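Local structure of beta-galactosidase (Bacteroides thetaiotaomicron, 5MUJ) at residues 321-326 with 330-335; 347-350 with 356-359; 350-355 with 372-377; 285-290 with 312-317. The protein is a glycoside hydrolase that probably acts on the pectin rhamnogalacturonan II and binds its chain B oligosaccharide. All coordinates share one frame; numbering follows the deposited sequence.

Contact 1: 321-326 with 330-335; sequences IIPSKN and LFAHKS. With RAM (alpha-L-rhamnopyranose), chain B.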
# COMPACT_ATOMS: atom_id res chain seq x y z
N ILE A 321 7.95 -3.58 11.97
CA ILE A 321 6.94 -2.83 12.70
C ILE A 321 5.97 -3.81 13.30
O ILE A 321 5.42 -4.66 12.57
CB ILE A 321 6.11 -1.87 11.80
CG1 ILE A 321 7.02 -0.94 11.02
CG2 ILE A 321 5.07 -1.10 12.61
CD1 ILE A 321 7.70 0.18 11.84
N ILE A 322 5.77 -3.74 14.61
CA ILE A 322 4.82 -4.59 15.32
C ILE A 322 4.00 -3.77 16.28
O ILE A 322 4.47 -2.68 16.72
CB ILE A 322 5.53 -5.76 16.08
CG1 ILE A 322 6.30 -5.29 17.34
CG2 ILE A 322 6.44 -6.54 15.14
CD1 ILE A 322 6.91 -6.43 18.13
N PRO A 323 2.82 -4.27 16.72
CA PRO A 323 2.05 -3.61 17.79
C PRO A 323 2.88 -3.50 19.06
O PRO A 323 3.46 -4.49 19.51
CB PRO A 323 0.87 -4.57 18.02
CG PRO A 323 0.66 -5.18 16.67
CD PRO A 323 2.04 -5.35 16.09
N SER A 324 2.94 -2.29 19.63
CA SER A 324 3.73 -2.06 20.84
C SER A 324 3.30 -0.83 21.66
O SER A 324 3.70 -0.71 22.80
CB SER A 324 5.21 -2.00 20.45
OG SER A 324 5.55 -0.65 20.07
N LYS A 325 2.48 0.04 21.09
CA LYS A 325 1.99 1.26 21.74
C LYS A 325 0.48 1.22 21.81
O LYS A 325 -0.16 0.48 21.08
CB LYS A 325 2.39 2.47 20.91
CG LYS A 325 3.90 2.67 20.87
CD LYS A 325 4.33 4.11 20.63
CE LYS A 325 3.68 5.08 21.59
NZ LYS A 325 3.72 4.59 23.00
N ASN A 326 -0.09 2.08 22.65
CA ASN A 326 -1.53 2.27 22.73
C ASN A 326 -2.18 2.34 21.34
O ASN A 326 -3.10 1.56 21.00
CB ASN A 326 -1.82 3.59 23.50
CG ASN A 326 -1.35 4.86 22.75
OD1 ASN A 326 -0.17 5.00 22.35
ND2 ASN A 326 -2.29 5.79 22.53
N LEU A 330 -3.41 -3.27 18.15
CA LEU A 330 -4.05 -4.39 17.45
C LEU A 330 -3.31 -4.73 16.16
O LEU A 330 -2.86 -5.87 15.99
CB LEU A 330 -5.52 -4.06 17.18
CG LEU A 330 -6.31 -5.18 16.47
CD1 LEU A 330 -6.32 -6.46 17.29
CD2 LEU A 330 -7.73 -4.73 16.17
N PHE A 331 -3.21 -3.75 15.25
CA PHE A 331 -2.51 -3.91 13.99
C PHE A 331 -1.47 -2.79 13.85
O PHE A 331 -1.78 -1.62 14.14
CB PHE A 331 -3.43 -3.82 12.76
CG PHE A 331 -4.62 -4.76 12.75
CD1 PHE A 331 -4.49 -6.08 13.14
CD2 PHE A 331 -5.86 -4.34 12.24
CE1 PHE A 331 -5.58 -6.94 13.08
CE2 PHE A 331 -6.95 -5.19 12.21
CZ PHE A 331 -6.80 -6.49 12.62
N ALA A 332 -0.25 -3.12 13.42
CA ALA A 332 0.75 -2.09 13.06
C ALA A 332 1.34 -2.54 11.74
O ALA A 332 2.18 -3.42 11.70
CB ALA A 332 1.84 -1.92 14.13
N HIS A 333 0.83 -1.98 10.65
CA HIS A 333 0.87 -2.68 9.38
C HIS A 333 0.60 -1.80 8.17
O HIS A 333 -0.14 -0.82 8.23
CB HIS A 333 -0.11 -3.89 9.42
CG HIS A 333 -1.56 -3.53 9.34
ND1 HIS A 333 -2.09 -2.32 9.72
CD2 HIS A 333 -2.61 -4.24 8.86
CE1 HIS A 333 -3.39 -2.31 9.52
NE2 HIS A 333 -3.74 -3.47 9.00
N LYS A 334 1.16 -2.26 7.04
CA LYS A 334 1.11 -1.61 5.72
C LYS A 334 2.24 -0.62 5.71
O LYS A 334 2.53 -0.06 6.75
CB LYS A 334 -0.26 -1.04 5.38
CG LYS A 334 -1.38 -2.05 5.61
CD LYS A 334 -2.69 -1.52 5.11
CE LYS A 334 -3.80 -2.50 5.38
NZ LYS A 334 -5.09 -1.96 4.90
N SER A 335 2.97 -0.52 4.60
CA SER A 335 4.22 0.26 4.56
C SER A 335 4.30 1.27 3.46
O SER A 335 3.85 1.08 2.33
CB SER A 335 5.42 -0.69 4.37
OG SER A 335 5.48 -1.65 5.41
C1 RAM B . -8.24 -6.64 6.03
C2 RAM B . -7.83 -5.34 5.39
C3 RAM B . -7.59 -4.32 6.50
C4 RAM B . -6.52 -4.87 7.43
C5 RAM B . -6.79 -6.27 8.00
C6 RAM B . -5.53 -6.92 8.55
O2 RAM B . -6.63 -5.57 4.60
O3 RAM B . -7.21 -3.04 5.98
O4 RAM B . -6.41 -4.02 8.55
O5 RAM B . -7.45 -7.20 7.10

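Contact 2: 347-350 with 356-359; sequences FYCA and QRGI. With RAM (alpha-L-rhamnopyranose), chain B.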
# COMPACT_ATOMS: atom_id res chain seq x y z
N PHE A 347 6.23 4.78 7.25
CA PHE A 347 4.83 5.12 7.43
C PHE A 347 3.99 3.85 7.45
O PHE A 347 4.20 2.94 6.62
CB PHE A 347 4.35 6.03 6.30
CG PHE A 347 5.06 7.37 6.27
CD1 PHE A 347 6.32 7.49 5.69
CD2 PHE A 347 4.49 8.50 6.85
CE1 PHE A 347 7.00 8.72 5.67
CE2 PHE A 347 5.18 9.72 6.86
CZ PHE A 347 6.42 9.82 6.26
N TYR A 348 3.05 3.75 8.38
CA TYR A 348 2.25 2.52 8.52
C TYR A 348 0.89 2.83 9.06
O TYR A 348 0.65 3.95 9.50
CB TYR A 348 2.97 1.50 9.39
CG TYR A 348 3.11 1.82 10.89
CD1 TYR A 348 4.18 2.61 11.37
CD2 TYR A 348 2.16 1.43 11.79
CE1 TYR A 348 4.30 2.84 12.73
CE2 TYR A 348 2.26 1.69 13.15
CZ TYR A 348 3.35 2.44 13.61
OH TYR A 348 3.50 2.70 14.98
N CYS A 349 -0.03 1.88 8.96
CA CYS A 349 -1.40 2.05 9.46
C CYS A 349 -1.49 1.45 10.85
O CYS A 349 -1.15 0.28 11.06
CB CYS A 349 -2.43 1.38 8.52
SG CYS A 349 -4.11 1.38 9.17
N ALA A 350 -1.90 2.29 11.81
CA ALA A 350 -2.00 1.93 13.20
C ALA A 350 -3.47 1.73 13.52
O ALA A 350 -4.28 2.61 13.21
CB ALA A 350 -1.44 3.09 14.04
N GLN A 356 -9.91 2.09 16.10
CA GLN A 356 -9.58 3.38 15.52
C GLN A 356 -8.41 3.15 14.58
O GLN A 356 -7.52 2.34 14.86
CB GLN A 356 -9.25 4.40 16.61
CG GLN A 356 -10.35 4.59 17.63
CD GLN A 356 -9.94 5.53 18.76
OE1 GLN A 356 -8.88 5.39 19.36
NE2 GLN A 356 -10.79 6.46 19.06
N ARG A 357 -8.41 3.86 13.45
CA ARG A 357 -7.47 3.59 12.38
C ARG A 357 -6.89 4.88 11.81
O ARG A 357 -7.62 5.73 11.31
CB ARG A 357 -8.18 2.79 11.29
CG ARG A 357 -7.28 2.44 10.11
CD ARG A 357 -7.95 1.44 9.14
NE ARG A 357 -8.27 0.12 9.72
CZ ARG A 357 -7.74 -1.06 9.33
NH1 ARG A 357 -6.85 -1.13 8.36
NH2 ARG A 357 -8.08 -2.16 9.99
N GLY A 358 -5.57 4.95 11.79
CA GLY A 358 -4.85 6.09 11.23
C GLY A 358 -3.49 5.69 10.74
O GLY A 358 -3.14 4.50 10.76
N ILE A 359 -2.72 6.68 10.29
CA ILE A 359 -1.39 6.49 9.74
C ILE A 359 -0.40 7.03 10.76
O ILE A 359 -0.55 8.17 11.26
CB ILE A 359 -1.22 7.20 8.39
CG1 ILE A 359 -2.10 6.50 7.34
CG2 ILE A 359 0.23 7.22 7.90
CD1 ILE A 359 -2.37 7.28 6.07
C1 RAM B . -8.24 -6.64 6.03
C2 RAM B . -7.83 -5.34 5.39
C3 RAM B . -7.59 -4.32 6.50
C4 RAM B . -6.52 -4.87 7.43
C5 RAM B . -6.79 -6.27 8.00
C6 RAM B . -5.53 -6.92 8.55
O2 RAM B . -6.63 -5.57 4.60
O3 RAM B . -7.21 -3.04 5.98
O4 RAM B . -6.41 -4.02 8.55
O5 RAM B . -7.45 -7.20 7.10

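Contact 3: 350-355 with 372-377; sequences AVNNAE and VRFPKP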
# COMPACT_ATOMS: atom_id res chain seq x y z
N ALA A 350 -1.90 2.29 11.81
CA ALA A 350 -2.00 1.93 13.20
C ALA A 350 -3.47 1.73 13.52
O ALA A 350 -4.28 2.61 13.21
CB ALA A 350 -1.44 3.09 14.04
N VAL A 351 -3.80 0.55 14.08
CA VAL A 351 -5.11 0.23 14.57
C VAL A 351 -5.02 -0.26 16.01
O VAL A 351 -4.18 -1.10 16.33
CB VAL A 351 -5.76 -0.86 13.69
CG1 VAL A 351 -7.19 -1.19 14.14
CG2 VAL A 351 -5.71 -0.40 12.23
N ASN A 352 -5.93 0.22 16.87
CA ASN A 352 -5.96 -0.17 18.27
C ASN A 352 -7.13 -1.09 18.55
O ASN A 352 -7.85 -1.47 17.62
CB ASN A 352 -5.97 1.09 19.17
CG ASN A 352 -7.19 1.98 18.97
OD1 ASN A 352 -8.25 1.56 18.46
ND2 ASN A 352 -7.05 3.23 19.40
N ASN A 353 -7.32 -1.47 19.82
CA ASN A 353 -8.37 -2.43 20.19
C ASN A 353 -9.76 -1.85 20.04
O ASN A 353 -10.71 -2.62 19.84
CB ASN A 353 -8.20 -2.98 21.61
CG ASN A 353 -6.99 -3.89 21.76
OD1 ASN A 353 -6.56 -4.54 20.80
ND2 ASN A 353 -6.43 -3.94 22.96
N ALA A 354 -9.90 -0.51 20.13
CA ALA A 354 -11.17 0.15 19.74
C ALA A 354 -11.41 0.20 18.22
O ALA A 354 -12.46 0.67 17.77
CB ALA A 354 -11.23 1.55 20.31
N GLU A 355 -10.41 -0.23 17.45
CA GLU A 355 -10.44 -0.26 16.00
C GLU A 355 -10.44 1.12 15.36
O GLU A 355 -10.84 1.28 14.21
CB GLU A 355 -11.57 -1.15 15.47
CG GLU A 355 -11.37 -2.62 15.83
CD GLU A 355 -12.58 -3.46 15.49
OE1 GLU A 355 -12.55 -4.20 14.48
OE2 GLU A 355 -13.58 -3.36 16.22
N VAL A 372 -0.37 14.41 17.63
CA VAL A 372 -1.66 13.92 17.13
C VAL A 372 -2.12 12.76 17.99
O VAL A 372 -1.32 11.93 18.38
CB VAL A 372 -1.53 13.44 15.68
CG1 VAL A 372 -2.85 12.88 15.13
CG2 VAL A 372 -1.02 14.56 14.80
N ARG A 373 -3.41 12.74 18.32
CA ARG A 373 -4.04 11.64 19.04
C ARG A 373 -5.29 11.19 18.28
O ARG A 373 -5.90 11.97 17.54
CB ARG A 373 -4.45 12.10 20.44
CG ARG A 373 -3.31 12.63 21.31
CD ARG A 373 -2.41 11.52 21.82
NE ARG A 373 -1.36 12.03 22.71
CZ ARG A 373 -0.15 12.48 22.34
NH1 ARG A 373 0.22 12.54 21.06
NH2 ARG A 373 0.71 12.94 23.29
N PHE A 374 -5.68 9.94 18.51
CA PHE A 374 -7.00 9.45 18.13
C PHE A 374 -8.00 10.17 19.05
O PHE A 374 -7.65 10.55 20.19
CB PHE A 374 -7.17 7.92 18.36
CG PHE A 374 -6.59 7.04 17.25
CD1 PHE A 374 -6.91 7.26 15.92
CD2 PHE A 374 -5.77 5.97 17.57
CE1 PHE A 374 -6.39 6.44 14.92
CE2 PHE A 374 -5.22 5.17 16.58
CZ PHE A 374 -5.55 5.40 15.26
N PRO A 375 -9.26 10.31 18.60
CA PRO A 375 -10.33 10.73 19.49
C PRO A 375 -10.48 9.75 20.65
O PRO A 375 -9.92 8.64 20.63
CB PRO A 375 -11.58 10.70 18.60
CG PRO A 375 -11.10 10.56 17.22
CD PRO A 375 -9.78 9.88 17.29
N LYS A 376 -11.22 10.17 21.67
CA LYS A 376 -11.57 9.28 22.76
C LYS A 376 -12.34 8.12 22.13
O LYS A 376 -13.22 8.36 21.30
CB LYS A 376 -12.44 10.01 23.80
N PRO A 377 -11.96 6.87 22.44
CA PRO A 377 -12.75 5.76 21.86
C PRO A 377 -14.16 5.73 22.40
O PRO A 377 -14.42 6.28 23.48
CB PRO A 377 -11.98 4.49 22.29
CG PRO A 377 -11.09 4.92 23.41
CD PRO A 377 -10.82 6.39 23.23

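Contact 4: 285-290 with 312-317; sequences MFYFSA and WTDWHG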
# COMPACT_ATOMS: atom_id res chain seq x y z
N MSE A 285 11.25 -5.66 -0.97
CA MSE A 285 9.83 -5.53 -0.87
C MSE A 285 9.51 -5.38 0.58
O MSE A 285 9.68 -6.31 1.37
CB MSE A 285 9.13 -6.79 -1.40
CG MSE A 285 7.62 -6.67 -1.30
SE MSE A 285 6.77 -8.42 -1.43
CE MSE A 285 7.03 -8.68 -3.35
N PHE A 286 8.98 -4.20 0.91
CA PHE A 286 8.31 -3.99 2.18
C PHE A 286 6.89 -4.53 2.00
O PHE A 286 6.25 -4.23 0.98
CB PHE A 286 8.29 -2.49 2.53
CG PHE A 286 9.66 -1.92 2.70
CD1 PHE A 286 10.36 -2.16 3.87
CD2 PHE A 286 10.29 -1.22 1.68
CE1 PHE A 286 11.62 -1.60 4.06
CE2 PHE A 286 11.56 -0.71 1.85
CZ PHE A 286 12.24 -0.96 3.04
N TYR A 287 6.43 -5.31 2.96
CA TYR A 287 5.07 -5.89 2.90
C TYR A 287 4.51 -6.05 4.29
O TYR A 287 5.28 -6.06 5.29
CB TYR A 287 5.11 -7.22 2.13
CG TYR A 287 5.68 -8.38 2.89
CD1 TYR A 287 4.84 -9.21 3.64
CD2 TYR A 287 7.04 -8.68 2.84
CE1 TYR A 287 5.36 -10.30 4.34
CE2 TYR A 287 7.56 -9.77 3.52
CZ TYR A 287 6.70 -10.57 4.27
OH TYR A 287 7.23 -11.64 4.95
N PHE A 288 3.19 -6.19 4.39
CA PHE A 288 2.54 -6.55 5.65
C PHE A 288 1.97 -7.94 5.57
O PHE A 288 1.63 -8.48 4.46
CB PHE A 288 1.42 -5.60 6.11
CG PHE A 288 0.00 -5.91 5.61
CD1 PHE A 288 -0.43 -5.48 4.33
CD2 PHE A 288 -0.94 -6.54 6.42
CE1 PHE A 288 -1.71 -5.69 3.90
CE2 PHE A 288 -2.25 -6.84 5.94
CZ PHE A 288 -2.63 -6.38 4.70
N SER A 289 1.82 -8.52 6.74
CA SER A 289 1.11 -9.77 6.88
C SER A 289 0.16 -9.67 8.06
O SER A 289 0.40 -8.92 9.00
CB SER A 289 2.10 -10.91 7.07
OG SER A 289 1.43 -12.17 6.96
N ALA A 290 -0.94 -10.39 7.99
CA ALA A 290 -1.89 -10.49 9.09
C ALA A 290 -2.32 -11.93 9.23
O ALA A 290 -2.35 -12.68 8.21
CB ALA A 290 -3.11 -9.59 8.91
N TRP A 312 11.49 -14.44 -4.19
CA TRP A 312 11.63 -13.52 -3.05
C TRP A 312 12.16 -14.28 -1.86
O TRP A 312 11.64 -15.32 -1.53
CB TRP A 312 10.27 -12.90 -2.76
CG TRP A 312 9.92 -11.90 -3.84
CD1 TRP A 312 9.16 -12.12 -4.94
CD2 TRP A 312 10.38 -10.52 -3.93
NE1 TRP A 312 9.14 -10.99 -5.74
CE2 TRP A 312 9.83 -9.98 -5.11
CE3 TRP A 312 11.18 -9.70 -3.12
CZ2 TRP A 312 10.08 -8.67 -5.53
CZ3 TRP A 312 11.43 -8.36 -3.52
CH2 TRP A 312 10.88 -7.86 -4.72
N THR A 313 13.20 -13.74 -1.21
CA THR A 313 13.75 -14.33 0.00
C THR A 313 13.17 -13.51 1.16
O THR A 313 13.32 -12.28 1.17
CB THR A 313 15.28 -14.23 0.03
OG1 THR A 313 15.84 -14.94 -1.09
CG2 THR A 313 15.85 -14.79 1.33
N ASP A 314 12.55 -14.18 2.11
CA ASP A 314 11.87 -13.54 3.24
C ASP A 314 12.89 -13.23 4.34
O ASP A 314 13.76 -14.03 4.60
CB ASP A 314 10.79 -14.50 3.75
CG ASP A 314 9.56 -13.83 4.32
OD1 ASP A 314 9.46 -12.59 4.39
OD2 ASP A 314 8.64 -14.61 4.71
N TRP A 315 12.81 -12.06 4.97
CA TRP A 315 13.59 -11.80 6.17
C TRP A 315 13.41 -12.83 7.27
O TRP A 315 12.31 -13.13 7.65
CB TRP A 315 13.20 -10.42 6.69
CG TRP A 315 13.86 -9.94 8.00
CD1 TRP A 315 13.21 -9.36 9.04
CD2 TRP A 315 15.24 -10.01 8.39
NE1 TRP A 315 14.10 -9.02 10.04
CE2 TRP A 315 15.34 -9.42 9.68
CE3 TRP A 315 16.40 -10.51 7.79
CZ2 TRP A 315 16.56 -9.32 10.39
CZ3 TRP A 315 17.60 -10.42 8.48
CH2 TRP A 315 17.67 -9.80 9.78
N HIS A 316 14.51 -13.26 7.88
CA HIS A 316 14.46 -14.33 8.89
C HIS A 316 14.54 -13.85 10.35
O HIS A 316 14.60 -14.66 11.27
CB HIS A 316 15.55 -15.36 8.62
CG HIS A 316 16.92 -14.75 8.53
ND1 HIS A 316 17.82 -14.80 9.57
CD2 HIS A 316 17.52 -14.07 7.53
CE1 HIS A 316 18.92 -14.17 9.21
NE2 HIS A 316 18.77 -13.74 7.97
N GLY A 317 14.47 -12.54 10.53
CA GLY A 317 14.71 -11.88 11.85
C GLY A 317 13.48 -11.15 12.30
O GLY A 317 12.40 -11.34 11.75

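Contact 1: 321-326 with 330-335
Ala332 presses its CB into the backbone of the loop 321-326. CB lies 3.6 Å from Ile322 C and equally near Pro323 N. Two apolar side chains close on the same methyl. Ile321 brings its CG2 branch to 3.7 Å from Ala332 CB, while CD1 leads away from strand 331-340. Pro323 adds CD at 4.0 Å from Ala332 CB, and its CG rests against Leu330 O. No hydrogen bond joins the two segments, so van der Waals packing holds the loop to the strand here.

Polar bonds lie on the other side of the strand, where the rhamnose RAM sits. His333 NE2 and RAM O4 are 2.8 Å apart in a nearly straight hydrogen bond of 169°. The ring is held flat between Phe331 CB over one face and Lys334 CG over the other. Its ND1 bonds to Cys349 O, which also fixes the ring rotation. Lys334 runs out fully extended beyond CG, and this reach brings NZ to 2.6 Å from RAM O3. NZ also forms a salt bridge with Asp61, so two partners hold it.

The Phe331 ring lies between two aliphatic groups. Leu330 CG lies over one face of its ring, and RAM C6 over the opposite face, toward the rim. Leu330 and Phe331 both face Val351, which makes a classic beta bulge. The arrangement is that of the innermost strand of a blade in a five-bladed beta-propeller, one side backed by a loop and the other lining the central glycan pocket.

Contact 2: 347-350 with 356-359
Gly358 O takes the shortest bond between the two segments, 2.7 Å from Ala350 N. Cys349 CA adds a weaker CA-H...O contact to the same oxygen. The two segments form part of the antiparallel hairpin 343-351 and 357-363, in the last blade of a five-bladed beta-propeller. Ala350 and Gly358 are a hydrogen-bonded pair. The return bond runs from Gly358 N to Ala350 O at 3.0 Å, and is nearly straight at 169°. Ala350 O also receives a CA-H...O contact from Arg357 CA. Next along, Cys349 and Ile359 make a non-hydrogen-bonded pair. Here Tyr348 O accepts a further contact from Ile359 CA, 3.3 Å away, and the CG2 branch of Ile359 lies near the same oxygen.

Among the side chains, Cys349 meets Arg357. The thiol stands anti to its backbone N (chi1 173°), which carries SG to 3.5 Å from Arg357 CG. CD lies slightly farther from SG. The sulfur therefore packs against the aliphatic part of the arginine. Tyr348 points away from strand 357-359, and its OH bonds to Asp328.

Beyond CG the arginine bends at chi3 (-62°), which turns its head into the glycan pocket. Asp61 forms a salt bridge with Arg357 NH1 and helps to position the group. RAM O4 approaches the edge of the guanidinium in its plane. It accepts a forked pair of bonds, from Arg357 NH1 and Arg357 NH2, each 2.9 Å long.

Contact 3: 350-355 with 372-377
Phe374 reaches from the C-terminal loop to Asn352 and Ala350, at the end of strand 343-351. The partner segment forms a type I beta turn, Asn352 to Glu355, which belongs to the connection between the two strands of a hairpin in the last propeller blade. The turn is closed by the backbone bond from Glu355 N to Asn352 O, 2.8 Å long.

Phe374 can be followed outward. Its CB points toward the turn and packs on Gln356 OE1. CG stands anti to the carbonyl carbon (chi1 -81°), so the ring extends toward the hairpin. CD2 meets Asn352 ND2 at 3.5 Å, and CE2 lies 3.9 Å from that same Asn352 ND2. The two side chains run antiparallel alongside one another, with the amide and ring planes 60° apart. The nitrogen comes to the ring obliquely. At the far end of the ring, CZ lies 3.7 Å from Ala350 O, which faces the rim of the ring, roughly level with it. CZ also packs on Gly358 N.

The amide of Asn352 has its polar partner elsewhere, since ND2 bonds to Gln356 OE1. Gln356 NE2 in turn bonds to Pro375 O. That glutamine thus links the turn to the C-terminal loop through both ends of its amide, where the two segments themselves share no hydrogen bond. Phe374 also touches Leu49, on strand 45-51 of the same sheet as strand 343-351.

A second, smaller touch closes the contact nearer the surface, where Ala354 CB meets Pro377 CB at 3.6 Å.

Contact 4: 285-290 with 312-317
The backbones of 285-290 and 312-317 stay well apart, with Met285 and Trp312 CA atoms 8.5 Å from each other, because strand 299-306 runs between them in the sheet. Side chains bridge the gap at two places.

Met285, present as selenomethionine, lies across Trp312 at about a right angle. Its CB meets Trp312 CZ3 at 3.5 Å. The chain then bends at chi3 (-74°), folding the methyl back over the indole. CE stands 3.8 Å from the centroid of the six-membered ring of Trp312, over its face, in a CH-pi contact. SE is 4.9 Å from that Trp312 centroid, a Met-aromatic contact. The indole is also held by a hydrogen bond from Trp312 NE1 to Leu309 O.

Tyr287 projects toward Asp314. Its CG sits between the backbone N and the carbonyl carbon (chi1 76°), a position that swings the phenol across the gap. Tyr287 OH donates to Asp314 OD1 over only 2.5 Å. That oxygen stays close to the plane of the phenol ring, while the carboxylate is turned 39° from it. Asp314 OD2 bonds to His264 NE2, and the His264 ring also meets the Tyr287 ring.

The contact ties the second strand of this propeller blade to its outer edge. Such a short phenol-carboxylate bond suggests a strong one. With both oxygens of Asp314 engaged, the carboxylate is probably ionised and fixed in its rotation.

How the contacts relate
Along the chain contact 4 comes first, then contact 1, then contacts 2 and 3. Contact 4 belongs to the blade of strands 270-279, 282-290, 299-306 and 313-314. The others belong to the last blade, where strands 331-340, 343-351 and 357-363 are joined by the N-terminal strand 45-51, a closure common in propellers. Contacts 1 and 2 have centres 8 Å apart and both reach the rhamnose. Contacts 2 and 3 share Ala350, with centres 9 Å apart. Contact 3 lies farther out, on the C-terminal loop. The centres of contacts 1 and 4 are 15 Å apart, yet the two touch where Phe288 meets His333. Neighbouring blades thus meet beside the glycan pocket.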